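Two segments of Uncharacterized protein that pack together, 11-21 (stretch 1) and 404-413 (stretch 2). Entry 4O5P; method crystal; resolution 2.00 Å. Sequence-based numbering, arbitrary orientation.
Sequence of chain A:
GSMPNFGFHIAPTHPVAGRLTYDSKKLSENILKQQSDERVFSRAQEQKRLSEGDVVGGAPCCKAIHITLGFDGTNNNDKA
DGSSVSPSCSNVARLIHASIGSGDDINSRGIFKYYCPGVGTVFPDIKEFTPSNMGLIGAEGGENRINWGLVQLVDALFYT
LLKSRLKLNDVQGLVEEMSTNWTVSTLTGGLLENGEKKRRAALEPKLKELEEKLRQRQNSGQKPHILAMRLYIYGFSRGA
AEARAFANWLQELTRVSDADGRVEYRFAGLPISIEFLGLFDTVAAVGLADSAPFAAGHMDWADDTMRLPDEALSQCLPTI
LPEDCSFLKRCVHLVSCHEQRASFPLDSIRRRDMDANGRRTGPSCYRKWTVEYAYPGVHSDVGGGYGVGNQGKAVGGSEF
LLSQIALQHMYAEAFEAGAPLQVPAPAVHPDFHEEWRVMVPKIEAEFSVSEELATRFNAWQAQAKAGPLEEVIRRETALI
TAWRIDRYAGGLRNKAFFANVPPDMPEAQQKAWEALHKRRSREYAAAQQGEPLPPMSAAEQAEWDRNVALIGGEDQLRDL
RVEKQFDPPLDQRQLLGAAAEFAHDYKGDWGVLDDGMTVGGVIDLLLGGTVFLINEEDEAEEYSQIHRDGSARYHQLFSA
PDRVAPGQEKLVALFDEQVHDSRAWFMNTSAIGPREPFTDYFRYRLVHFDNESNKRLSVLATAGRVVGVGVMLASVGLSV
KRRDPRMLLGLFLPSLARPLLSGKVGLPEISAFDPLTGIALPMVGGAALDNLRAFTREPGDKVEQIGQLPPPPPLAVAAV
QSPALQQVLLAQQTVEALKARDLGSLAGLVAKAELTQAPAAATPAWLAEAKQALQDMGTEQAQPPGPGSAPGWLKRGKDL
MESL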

# COMPACT_ATOMS: atom_id res chain seq x y z
N ALA A 11 -10.70 16.87 1.60
CA ALA A 11 -9.61 17.43 2.39
C ALA A 11 -9.99 18.80 2.96
O ALA A 11 -10.67 19.58 2.29
CB ALA A 11 -8.37 17.58 1.55
N PRO A 12 -9.56 19.09 4.20
CA PRO A 12 -9.80 20.43 4.73
C PRO A 12 -8.90 21.43 4.02
O PRO A 12 -7.91 21.03 3.39
CB PRO A 12 -9.39 20.31 6.21
CG PRO A 12 -8.42 19.16 6.24
CD PRO A 12 -8.91 18.20 5.18
N THR A 13 -9.24 22.71 4.10
CA THR A 13 -8.42 23.77 3.51
C THR A 13 -7.09 23.75 4.25
O THR A 13 -7.04 23.34 5.41
CB THR A 13 -9.11 25.13 3.68
OG1 THR A 13 -8.38 26.13 2.96
CG2 THR A 13 -9.18 25.52 5.16
N HIS A 14 -6.01 24.14 3.59
CA HIS A 14 -4.72 24.13 4.27
C HIS A 14 -4.43 25.51 4.82
O HIS A 14 -4.37 26.47 4.05
CB HIS A 14 -3.59 23.73 3.33
CG HIS A 14 -2.24 23.82 3.98
ND1 HIS A 14 -1.78 22.87 4.87
CD2 HIS A 14 -1.27 24.76 3.89
CE1 HIS A 14 -0.58 23.21 5.30
NE2 HIS A 14 -0.24 24.35 4.72
N PRO A 15 -4.23 25.62 6.15
CA PRO A 15 -4.12 26.94 6.78
C PRO A 15 -2.84 27.63 6.35
O PRO A 15 -1.79 26.98 6.30
CB PRO A 15 -4.07 26.62 8.27
CG PRO A 15 -3.53 25.25 8.34
CD PRO A 15 -4.08 24.53 7.13
N VAL A 16 -2.94 28.92 6.06
CA VAL A 16 -1.81 29.75 5.62
C VAL A 16 -0.50 29.43 6.34
O VAL A 16 0.48 28.98 5.71
CB VAL A 16 -2.16 31.25 5.75
N ALA A 17 -0.48 29.63 7.66
CA ALA A 17 0.73 29.39 8.45
C ALA A 17 1.13 27.91 8.64
O ALA A 17 2.16 27.61 9.23
CB ALA A 17 0.60 30.07 9.81
N GLY A 18 0.32 26.99 8.13
CA GLY A 18 0.64 25.58 8.27
C GLY A 18 0.08 24.97 9.55
O GLY A 18 -0.62 25.64 10.31
N ARG A 19 0.38 23.71 9.79
CA ARG A 19 -0.20 22.99 10.91
C ARG A 19 0.86 22.65 11.92
O ARG A 19 0.58 21.96 12.91
CB ARG A 19 -0.90 21.71 10.45
CG ARG A 19 -1.92 21.88 9.33
CD ARG A 19 -2.87 20.69 9.25
NE ARG A 19 -3.68 20.72 8.04
CZ ARG A 19 -4.86 21.32 7.93
NH1 ARG A 19 -5.39 21.96 8.98
NH2 ARG A 19 -5.52 21.29 6.78
N LEU A 20 2.09 23.12 11.67
CA LEU A 20 3.20 22.79 12.56
C LEU A 20 3.53 23.88 13.61
O LEU A 20 4.41 23.69 14.47
CB LEU A 20 4.44 22.39 11.76
CG LEU A 20 4.52 20.88 11.52
CD1 LEU A 20 3.52 20.43 10.45
CD2 LEU A 20 5.92 20.43 11.16
N THR A 21 2.82 24.99 13.57
CA THR A 21 2.96 26.04 14.58
C THR A 21 2.40 25.54 15.91
O THR A 21 1.53 24.67 15.92
CB THR A 21 2.21 27.30 14.16
OG1 THR A 21 0.87 26.95 13.79
CG2 THR A 21 2.89 27.94 12.96
N GLN A 404 3.21 17.13 0.65
CA GLN A 404 3.48 17.85 1.89
C GLN A 404 2.23 18.31 2.62
O GLN A 404 2.28 18.58 3.83
CB GLN A 404 4.43 19.04 1.64
CG GLN A 404 5.82 18.63 1.13
CD GLN A 404 6.67 17.94 2.20
OE1 GLN A 404 6.96 16.74 2.11
NE2 GLN A 404 7.08 18.71 3.21
N ILE A 405 1.09 18.39 1.92
CA ILE A 405 -0.13 18.87 2.60
C ILE A 405 -0.69 17.74 3.45
O ILE A 405 -0.85 17.86 4.68
CB ILE A 405 -1.21 19.38 1.59
CG1 ILE A 405 -0.63 20.43 0.64
CG2 ILE A 405 -2.42 19.96 2.33
CD1 ILE A 405 -0.13 21.68 1.34
N ALA A 406 -0.97 16.61 2.79
CA ALA A 406 -1.41 15.41 3.50
C ALA A 406 -0.48 15.11 4.68
O ALA A 406 -0.95 14.78 5.77
CB ALA A 406 -1.47 14.24 2.56
N LEU A 407 0.83 15.27 4.47
CA LEU A 407 1.80 15.02 5.55
C LEU A 407 1.48 15.88 6.76
O LEU A 407 1.31 15.38 7.89
CB LEU A 407 3.22 15.31 5.06
CG LEU A 407 4.32 15.44 6.11
CD1 LEU A 407 4.58 14.10 6.79
CD2 LEU A 407 5.57 15.95 5.47
N GLN A 408 1.36 17.18 6.53
CA GLN A 408 1.07 18.07 7.65
C GLN A 408 -0.26 17.69 8.28
O GLN A 408 -0.41 17.65 9.52
CB GLN A 408 1.10 19.54 7.22
CG GLN A 408 2.51 20.08 7.03
CD GLN A 408 2.58 21.61 7.14
OE1 GLN A 408 1.58 22.28 7.40
NE2 GLN A 408 3.78 22.17 6.92
N HIS A 409 -1.21 17.33 7.43
CA HIS A 409 -2.54 17.04 7.95
C HIS A 409 -2.40 15.85 8.89
O HIS A 409 -2.92 15.87 10.02
CB HIS A 409 -3.52 16.78 6.80
CG HIS A 409 -4.91 16.45 7.24
ND1 HIS A 409 -5.92 16.16 6.35
CD2 HIS A 409 -5.47 16.37 8.47
CE1 HIS A 409 -7.04 15.91 7.01
NE2 HIS A 409 -6.78 16.01 8.30
N MSE A 410 -1.63 14.85 8.46
CA MSE A 410 -1.59 13.60 9.20
C MSE A 410 -0.92 13.93 10.51
O MSE A 410 -1.37 13.50 11.58
CB MSE A 410 -0.82 12.51 8.43
CG MSE A 410 -0.87 11.16 9.15
SE MSE A 410 -2.68 10.42 9.15
CE MSE A 410 -2.61 9.63 7.38
N TYR A 411 0.11 14.77 10.41
CA TYR A 411 0.87 15.15 11.58
C TYR A 411 -0.09 15.73 12.61
O TYR A 411 -0.11 15.29 13.78
CB TYR A 411 1.95 16.16 11.20
CG TYR A 411 2.72 16.70 12.37
CD1 TYR A 411 3.86 16.07 12.83
CD2 TYR A 411 2.30 17.86 13.01
CE1 TYR A 411 4.57 16.59 13.92
CE2 TYR A 411 2.99 18.38 14.08
CZ TYR A 411 4.12 17.75 14.53
OH TYR A 411 4.78 18.30 15.62
N ALA A 412 -0.93 16.65 12.16
CA ALA A 412 -1.77 17.39 13.09
C ALA A 412 -2.71 16.41 13.76
O ALA A 412 -2.89 16.45 14.99
CB ALA A 412 -2.55 18.50 12.38
N GLU A 413 -3.25 15.48 12.96
CA GLU A 413 -4.23 14.54 13.48
C GLU A 413 -3.54 13.72 14.55
O GLU A 413 -4.05 13.57 15.66
CB GLU A 413 -4.77 13.61 12.38
CG GLU A 413 -5.58 14.35 11.30
CD GLU A 413 -7.00 14.59 11.73
OE1 GLU A 413 -7.80 15.05 10.87
OE2 GLU A 413 -7.33 14.30 12.91
O HOH W 1 -2.38 20.21 5.85
O HOH W 2 3.98 21.61 15.89

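Residues 404-413 form one continuous piece of a longer helix, and residues 11-21 lie against it as an irregular loop with no helix or strand. The chain of the loop comes nearest at Arg19, whose CA is 6.0 Å from Gln408 CA, and again at His14, whose CA is 7.2 Å from Ile405 CA. Between these points a type I turn from Pro15 to Gly18, closed by Gly18 N to Pro15 O at 2.8 Å, carries Val16 and Ala17 clear of the helix. Together the stretches bury 523 Å².

One direct hydrogen bond crosses the contact: Arg19 N donates to Gln408 OE1 at 3.0 Å, with an N-H...O angle of 154°. The acceptor is a side-chain amide oxygen; the helix keeps its i to i+4 backbone bonds, such as Ala412 N to Gln408 O at 2.9 Å. Gln408 OE1 also lies near the plane of the His14 ring, 3.2 Å from His14 CE1, and is 3.5 Å from Gly18 CA. Gly18 has phi/psi of 89/-177°; a CB there would be jammed against the preceding carbonyl oxygen and would sit a tight 3.3 Å from Gln408 OE1.

Three CH-pi contacts contribute to the apolar packing, with rings contributed by both sides. Ile405 CD1 stands almost directly above the His14 ring, 4.0 Å from the centroid and 9° off the normal. Pro12 CG covers a face of the His409 ring at 4.0 Å from its centroid, and Leu20 CG lies 4.3 Å from the centroid of the Tyr411 ring. Leu20 also reaches the helix through its CD1, which is 3.8 Å from Tyr411 CD2 and 3.6 Å from Gln408 CG.

The aliphatic portion of Arg19 crosses the helix surface, with Arg19 CD 3.8 Å from Ala412 CB, an ordinary van der Waals contact. Its guanidinium turns back to its own stretch, Arg19 NH2 donating to Thr13 O at 2.9 Å and so tying together the two sides of the turn. On the helix, His409 NE2 donates to Glu413 OE1 at 2.9 Å, which helps hold the ring that Pro12 covers.

Water 1 bridges the stretches: it accepts from Arg19 NE (NE to water O 2.6 Å), donates to Ile405 O (water O to Ile405 O 3.0 Å) and hydrogen-bonds His14 ND1 (ND1 to water O 2.9 Å). Water 2 donates to Leu20 O (water O to Leu20 O 2.6 Å) and weakly to Tyr411 OH (water O to OH 3.4 Å).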